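Local coordinates for protein Pre-mRNA-splicing factor SAD1 (Saccharomyces cerevisiae, PDB 4MSX) that promotes assembly of newly made U4 snRNA into the U4/U6 snRNP, is required for pre-mRNA splicing, and has a catalytically inactive deubiquitinase fold, at residues Cys82-Ser87 with His99-Arg104; Tyr92-Cys97 with His120-Leu125. All blocks are in the same frame, centred on the assembly; numbering follows the deposited sequence.

How the contacts relate
Both contacts belong to the UBP-type zinc finger and to one antiparallel sheet, in which strand 91-94 runs between strands 100-102 and 121-124. Contact 2 is the buried one: two paired strands, regular backbone bonds, apolar side chains, and two of the four zinc ligands. Contact 1 lies at the edge of the sheet, partly buried, where a loop rather than another strand meets strand 100-102. Sulfur chemistry differs accordingly: Cys94 and Cys97 give theirs to zinc in contact 2, while Cys82 in contact 1 uses its own to accept backbone N-H groups. The two contacts join directly at Tyr92, whose O lies 2.7 Å from Tyr101 N.

Contact 1. Residues Cys82-Ser87 with His99-Arg104; sequences CCITLS and HYYQGR
The ring of Tyr101 is approached by two residues of 82-87 in different ways. Ile84 comes to its edge, near the ring plane, with CG1 3.8 Å from Tyr101 CD1. Cys83 arrives obliquely, its SG 3.4 Å from Tyr101 CE1, a sulfur-aromatic contact in which the line from SG to the ring centre runs 34° off the normal. With chi1 at 71°, Cys83 SG sits between its own backbone N and carbonyl carbon, which turns the sulfur to this ring. The same ring stacks on that of His113, a zinc ligand, so the loop touches the second shell of the metal site.

Cys82 supplies the acceptor for several backbone N-H groups. Its sulfur, anti to the backbone N, accepts Gln102 N at 3.2 Å in a nearly straight bond of 168°. Thr85 N reaches Cys82 SG from within the loop at 3.3 Å, and Ile84 N adds a weaker bond, so three N-H groups converge on one buried sulfur. Replacing Cys82 by alanine removes that sulfur, and the N-H groups of Gln102 and Thr85 would probably be left without this acceptor. Gln102, directed toward the loop, also packs its CB 3.8 Å from Cys82 CB. One residue on, Cys83 N donates to Tyr100 O at 2.9 Å, the donor standing above the carbonyl plane. Thr85 OG1 takes Ser87 N at 3.2 Å, an ST turn within the loop, while Ser87 OG is bonded to Leu89 N.

The loop thus runs along an edge strand of the zinc-finger sheet. Pro109, at the start of helix 109-116, packs on Cys82, Ile84 and Thr85; strand 91-94 flanks strand 100-102 within the sheet, its Val91 and Cys93 touching Tyr100.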
loop_
_atom_site.group_PDB
_atom_site.type_symbol
_atom_site.label_atom_id
_atom_site.label_comp_id
_atom_site.label_asym_id
_atom_site.label_seq_id
_atom_site.Cartn_x
_atom_site.Cartn_y
_atom_site.Cartn_z
ATOM N N CYS A 82 3.461 -12.401 -22.534
ATOM C CA CYS A 82 2.845 -13.465 -23.350
ATOM C C CYS A 82 3.168 -14.829 -22.768
ATOM O O CYS A 82 4.330 -15.128 -22.529
ATOM C CB CYS A 82 3.416 -13.350 -24.772
ATOM S SG CYS A 82 2.950 -14.804 -25.841
ATOM N N CYS A 83 2.171 -15.662 -22.478
ATOM C CA CYS A 83 2.431 -16.964 -21.857
ATOM C C CYS A 83 3.072 -17.998 -22.826
ATOM O O CYS A 83 3.427 -19.101 -22.400
ATOM C CB CYS A 83 1.142 -17.568 -21.264
ATOM S SG CYS A 83 -0.117 -18.163 -22.583
ATOM N N ILE A 84 3.200 -17.650 -24.104
ATOM C CA ILE A 84 3.871 -18.507 -25.110
ATOM C C ILE A 84 5.313 -18.078 -25.389
ATOM O O ILE A 84 6.208 -18.921 -25.391
ATOM C CB ILE A 84 3.136 -18.465 -26.526
ATOM C CG1 ILE A 84 1.650 -18.790 -26.392
ATOM C CG2 ILE A 84 3.807 -19.466 -27.508
ATOM C CD1 ILE A 84 1.375 -20.094 -25.688
ATOM N N THR A 85 5.524 -16.800 -25.700
ATOM C CA THR A 85 6.857 -16.306 -26.035
ATOM C C THR A 85 7.572 -15.612 -24.844
ATOM O O THR A 85 8.759 -15.271 -24.939
ATOM C CB THR A 85 6.778 -15.255 -27.110
ATOM O OG1 THR A 85 5.978 -14.169 -26.662
ATOM C CG2 THR A 85 6.164 -15.845 -28.422
ATOM N N LEU A 86 6.830 -15.367 -23.763
ATOM C CA LEU A 86 7.342 -14.651 -22.593
ATOM C C LEU A 86 7.723 -13.236 -22.952
ATOM O O LEU A 86 8.361 -12.554 -22.165
ATOM C CB LEU A 86 8.554 -15.356 -21.975
ATOM C CG LEU A 86 8.306 -16.781 -21.497
ATOM C CD1 LEU A 86 9.568 -17.327 -20.783
ATOM C CD2 LEU A 86 7.120 -16.852 -20.573
ATOM N N SER A 87 7.329 -12.771 -24.129
ATOM C CA SER A 87 7.582 -11.385 -24.463
ATOM C C SER A 87 6.622 -10.444 -23.717
ATOM O O SER A 87 5.464 -10.798 -23.489
ATOM C CB SER A 87 7.430 -11.167 -25.950
ATOM O OG SER A 87 7.436 -9.782 -26.226
ATOM N N HIS A 99 -5.822 -16.033 -20.241
ATOM C CA HIS A 99 -4.389 -16.064 -20.462
ATOM C C HIS A 99 -3.935 -14.923 -21.331
ATOM O O HIS A 99 -4.730 -14.327 -22.073
ATOM C CB HIS A 99 -3.980 -17.435 -21.057
ATOM C CG HIS A 99 -4.173 -18.562 -20.091
ATOM N ND1 HIS A 99 -3.306 -18.795 -19.044
ATOM C CD2 HIS A 99 -5.169 -19.465 -19.954
ATOM C CE1 HIS A 99 -3.743 -19.815 -18.324
ATOM N NE2 HIS A 99 -4.871 -20.243 -18.857
ATOM N N TYR A 100 -2.647 -14.596 -21.236
ATOM C CA TYR A 100 -2.125 -13.483 -22.010
ATOM C C TYR A 100 -1.361 -13.997 -23.240
ATOM O O TYR A 100 -0.570 -14.960 -23.120
ATOM C CB TYR A 100 -1.112 -12.729 -21.186
ATOM C CG TYR A 100 -1.679 -12.049 -19.939
ATOM C CD1 TYR A 100 -3.067 -11.966 -19.698
ATOM C CD2 TYR A 100 -0.818 -11.451 -19.033
ATOM C CE1 TYR A 100 -3.574 -11.286 -18.526
ATOM C CE2 TYR A 100 -1.311 -10.768 -17.888
ATOM C CZ TYR A 100 -2.668 -10.702 -17.634
ATOM O OH TYR A 100 -3.086 -10.044 -16.475
ATOM N N TYR A 101 -1.484 -13.286 -24.354
ATOM C CA TYR A 101 -0.813 -13.691 -25.600
ATOM C C TYR A 101 -0.329 -12.470 -26.353
ATOM O O TYR A 101 -1.067 -11.481 -26.497
ATOM C CB TYR A 101 -1.811 -14.461 -26.508
ATOM C CG TYR A 101 -2.321 -15.712 -25.854
ATOM C CD1 TYR A 101 -1.632 -16.932 -25.979
ATOM C CD2 TYR A 101 -3.475 -15.694 -25.117
ATOM C CE1 TYR A 101 -2.083 -18.083 -25.336
ATOM C CE2 TYR A 101 -3.954 -16.853 -24.498
ATOM C CZ TYR A 101 -3.239 -18.042 -24.618
ATOM O OH TYR A 101 -3.692 -19.176 -23.988
ATOM N N GLN A 102 0.888 -12.536 -26.881
ATOM C CA GLN A 102 1.341 -11.466 -27.767
ATOM C C GLN A 102 0.468 -11.454 -29.047
ATOM O O GLN A 102 0.212 -12.515 -29.568
ATOM C CB GLN A 102 2.797 -11.743 -28.173
ATOM C CG GLN A 102 3.347 -10.674 -29.127
ATOM C CD GLN A 102 4.850 -10.785 -29.285
ATOM O OE1 GLN A 102 5.612 -10.014 -28.683
ATOM N NE2 GLN A 102 5.291 -11.770 -30.055
ATOM N N GLY A 103 0.061 -10.291 -29.554
ATOM C CA GLY A 103 -0.802 -10.212 -30.722
ATOM C C GLY A 103 -0.362 -9.091 -31.644
ATOM O O GLY A 103 0.679 -8.476 -31.389
ATOM N N ARG A 104 -1.137 -8.788 -32.694
ATOM C CA ARG A 104 -2.360 -9.513 -33.022
ATOM C C ARG A 104 -2.369 -9.925 -34.516
ATOM O O ARG A 104 -3.383 -10.401 -35.015
ATOM C CB ARG A 104 -3.594 -8.662 -32.731
ATOM C CG ARG A 104 -3.605 -7.305 -33.400
ATOM C CD ARG A 104 -4.938 -6.571 -33.099
ATOM N NE ARG A 104 -5.145 -5.394 -33.948
ATOM C CZ ARG A 104 -4.571 -4.210 -33.741
ATOM N NH1 ARG A 104 -3.747 -4.024 -32.712
ATOM N NH2 ARG A 104 -4.814 -3.206 -34.575
#

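Contact 2. Residues Tyr92-Cys97 with His120-Leu125; sequences YCCLVC and HVFLNL. With ZN (zinc ion), chain B.
Cys93 and Leu123 form the hydrogen-bonded pair of this antiparallel ladder: Cys93 N donates to Leu123 O at 2.8 Å, and Leu123 N returns to Cys93 O. Leu95 N extends the ladder past the strand end, bonding Val121 O at 2.9 Å in the carbonyl plane.

Cys94 SG binds the zinc ion at 2.3 Å and also accepts weak bonds from Val96 N and Cys97 N, which would tend to stabilise a thiolate. Cys97 SG, His113 and His119 complete the site. Phe122 lies beside this ligand, its CE2 3.8 Å from Cys94 CB.

A trans first torsion in Asn124 (chi1 -176°) brings its CG over one face of the Tyr92 ring, toward the rim, with the amide plane tilted 61° from the ring. Asn124 OD1 is taken by Thr126 N and Ser127 N, and Tyr92 OH by Arg104 NH1. Leu95 CD2 lies 3.9 Å from Leu123 CB.

Strand 100-102 flanks strand 91-94, and strand 130-132 flanks strand 121-124. Helix 109-116 packs on Phe122 through His113 and Ser114, while Phe130 of the neighbouring strand touches Leu95 and Leu123.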
loop_
_atom_site.group_PDB
_atom_site.type_symbol
_atom_site.label_atom_id
_atom_site.label_comp_id
_atom_site.label_asym_id
_atom_site.label_seq_id
_atom_site.Cartn_x
_atom_site.Cartn_y
_atom_site.Cartn_z
ATOM N N TYR A 92 -1.840 -9.212 -25.162
ATOM C CA TYR A 92 -3.300 -9.129 -25.148
ATOM C C TYR A 92 -3.784 -10.122 -24.117
ATOM O O TYR A 92 -3.153 -11.161 -23.890
ATOM C CB TYR A 92 -3.915 -9.499 -26.534
ATOM C CG TYR A 92 -3.665 -8.456 -27.588
ATOM C CD1 TYR A 92 -2.386 -8.237 -28.088
ATOM C CD2 TYR A 92 -4.713 -7.674 -28.077
ATOM C CE1 TYR A 92 -2.163 -7.246 -29.043
ATOM C CE2 TYR A 92 -4.510 -6.703 -29.024
ATOM C CZ TYR A 92 -3.232 -6.495 -29.508
ATOM O OH TYR A 92 -3.013 -5.507 -30.440
ATOM N N CYS A 93 -4.928 -9.831 -23.521
ATOM C CA CYS A 93 -5.549 -10.789 -22.649
ATOM C C CYS A 93 -6.722 -11.379 -23.416
ATOM O O CYS A 93 -7.569 -10.646 -23.918
ATOM C CB CYS A 93 -6.067 -10.117 -21.375
ATOM S SG CYS A 93 -6.927 -11.224 -20.234
ATOM N N CYS A 94 -6.768 -12.707 -23.451
ATOM C CA CYS A 94 -7.910 -13.434 -23.947
ATOM C C CYS A 94 -9.035 -13.335 -22.933
ATOM O O CYS A 94 -8.867 -13.679 -21.757
ATOM C CB CYS A 94 -7.593 -14.924 -24.193
ATOM S SG CYS A 94 -9.165 -15.771 -24.715
ATOM N N LEU A 95 -10.208 -12.864 -23.374
ATOM C CA LEU A 95 -11.265 -12.523 -22.405
ATOM C C LEU A 95 -12.162 -13.705 -22.201
ATOM O O LEU A 95 -13.075 -13.636 -21.386
ATOM C CB LEU A 95 -12.078 -11.268 -22.819
ATOM C CG LEU A 95 -11.197 -10.029 -23.025
ATOM C CD1 LEU A 95 -12.044 -8.777 -23.458
ATOM C CD2 LEU A 95 -10.455 -9.664 -21.698
ATOM N N VAL A 96 -11.855 -14.821 -22.888
ATOM C CA VAL A 96 -12.539 -16.078 -22.575
ATOM C C VAL A 96 -11.832 -16.919 -21.504
ATOM O O VAL A 96 -12.477 -17.401 -20.545
ATOM C CB VAL A 96 -12.694 -16.963 -23.888
ATOM C CG1 VAL A 96 -13.398 -18.250 -23.550
ATOM C CG2 VAL A 96 -13.398 -16.135 -24.984
ATOM N N CYS A 97 -10.519 -17.125 -21.648
ATOM C CA CYS A 97 -9.801 -17.987 -20.696
ATOM C C CYS A 97 -8.875 -17.170 -19.784
ATOM O O CYS A 97 -8.385 -17.686 -18.788
ATOM C CB CYS A 97 -8.974 -19.099 -21.435
ATOM S SG CYS A 97 -7.580 -18.480 -22.358
ATOM N N HIS A 120 -12.345 -15.541 -29.104
ATOM C CA HIS A 120 -12.266 -14.495 -30.117
ATOM C C HIS A 120 -12.261 -13.069 -29.620
ATOM O O HIS A 120 -12.064 -12.170 -30.442
ATOM C CB HIS A 120 -13.437 -14.695 -31.122
ATOM C CG HIS A 120 -13.372 -16.040 -31.777
ATOM N ND1 HIS A 120 -12.538 -16.292 -32.846
ATOM C CD2 HIS A 120 -13.943 -17.227 -31.450
ATOM C CE1 HIS A 120 -12.629 -17.573 -33.182
ATOM N NE2 HIS A 120 -13.483 -18.160 -32.358
ATOM N N VAL A 121 -12.425 -12.850 -28.303
ATOM C CA VAL A 121 -12.479 -11.441 -27.793
ATOM C C VAL A 121 -11.234 -11.182 -26.904
ATOM O O VAL A 121 -11.001 -11.960 -25.979
ATOM C CB VAL A 121 -13.766 -11.227 -26.937
ATOM C CG1 VAL A 121 -13.987 -9.708 -26.611
ATOM C CG2 VAL A 121 -14.983 -11.799 -27.681
ATOM N N PHE A 122 -10.451 -10.157 -27.249
ATOM C CA PHE A 122 -9.186 -9.852 -26.620
ATOM C C PHE A 122 -9.173 -8.390 -26.131
ATOM O O PHE A 122 -9.850 -7.513 -26.703
ATOM C CB PHE A 122 -8.052 -10.042 -27.621
ATOM C CG PHE A 122 -7.871 -11.492 -27.994
ATOM C CD1 PHE A 122 -8.769 -12.086 -28.908
ATOM C CD2 PHE A 122 -6.920 -12.292 -27.338
ATOM C CE1 PHE A 122 -8.663 -13.455 -29.213
ATOM C CE2 PHE A 122 -6.770 -13.635 -27.640
ATOM C CZ PHE A 122 -7.642 -14.239 -28.598
ATOM N N LEU A 123 -8.360 -8.139 -25.103
ATOM C CA LEU A 123 -8.093 -6.782 -24.661
ATOM C C LEU A 123 -6.624 -6.509 -24.868
ATOM O O LEU A 123 -5.760 -7.257 -24.370
ATOM C CB LEU A 123 -8.459 -6.654 -23.145
ATOM C CG LEU A 123 -8.101 -5.299 -22.562
ATOM C CD1 LEU A 123 -8.897 -4.082 -23.212
ATOM C CD2 LEU A 123 -8.385 -5.366 -21.083
ATOM N N ASN A 124 -6.292 -5.415 -25.534
ATOM C CA ASN A 124 -4.885 -5.049 -25.617
ATOM C C ASN A 124 -4.501 -4.459 -24.258
ATOM O O ASN A 124 -5.128 -3.483 -23.861
ATOM C CB ASN A 124 -4.655 -3.970 -26.698
ATOM C CG ASN A 124 -3.191 -3.626 -26.878
ATOM O OD1 ASN A 124 -2.492 -3.294 -25.912
ATOM N ND2 ASN A 124 -2.695 -3.738 -28.117
ATOM N N LEU A 125 -3.520 -5.031 -23.566
ATOM C CA LEU A 125 -3.237 -4.636 -22.164
ATOM C C LEU A 125 -2.516 -3.289 -22.047
ATOM O O LEU A 125 -2.384 -2.742 -20.950
ATOM C CB LEU A 125 -2.412 -5.704 -21.440
ATOM C CG LEU A 125 -3.237 -6.979 -21.202
ATOM C CD1 LEU A 125 -2.384 -8.068 -20.612
ATOM C CD2 LEU A 125 -4.526 -6.679 -20.326
HETATM ZN ZN ZN B . -8.451 -17.979 -24.538
#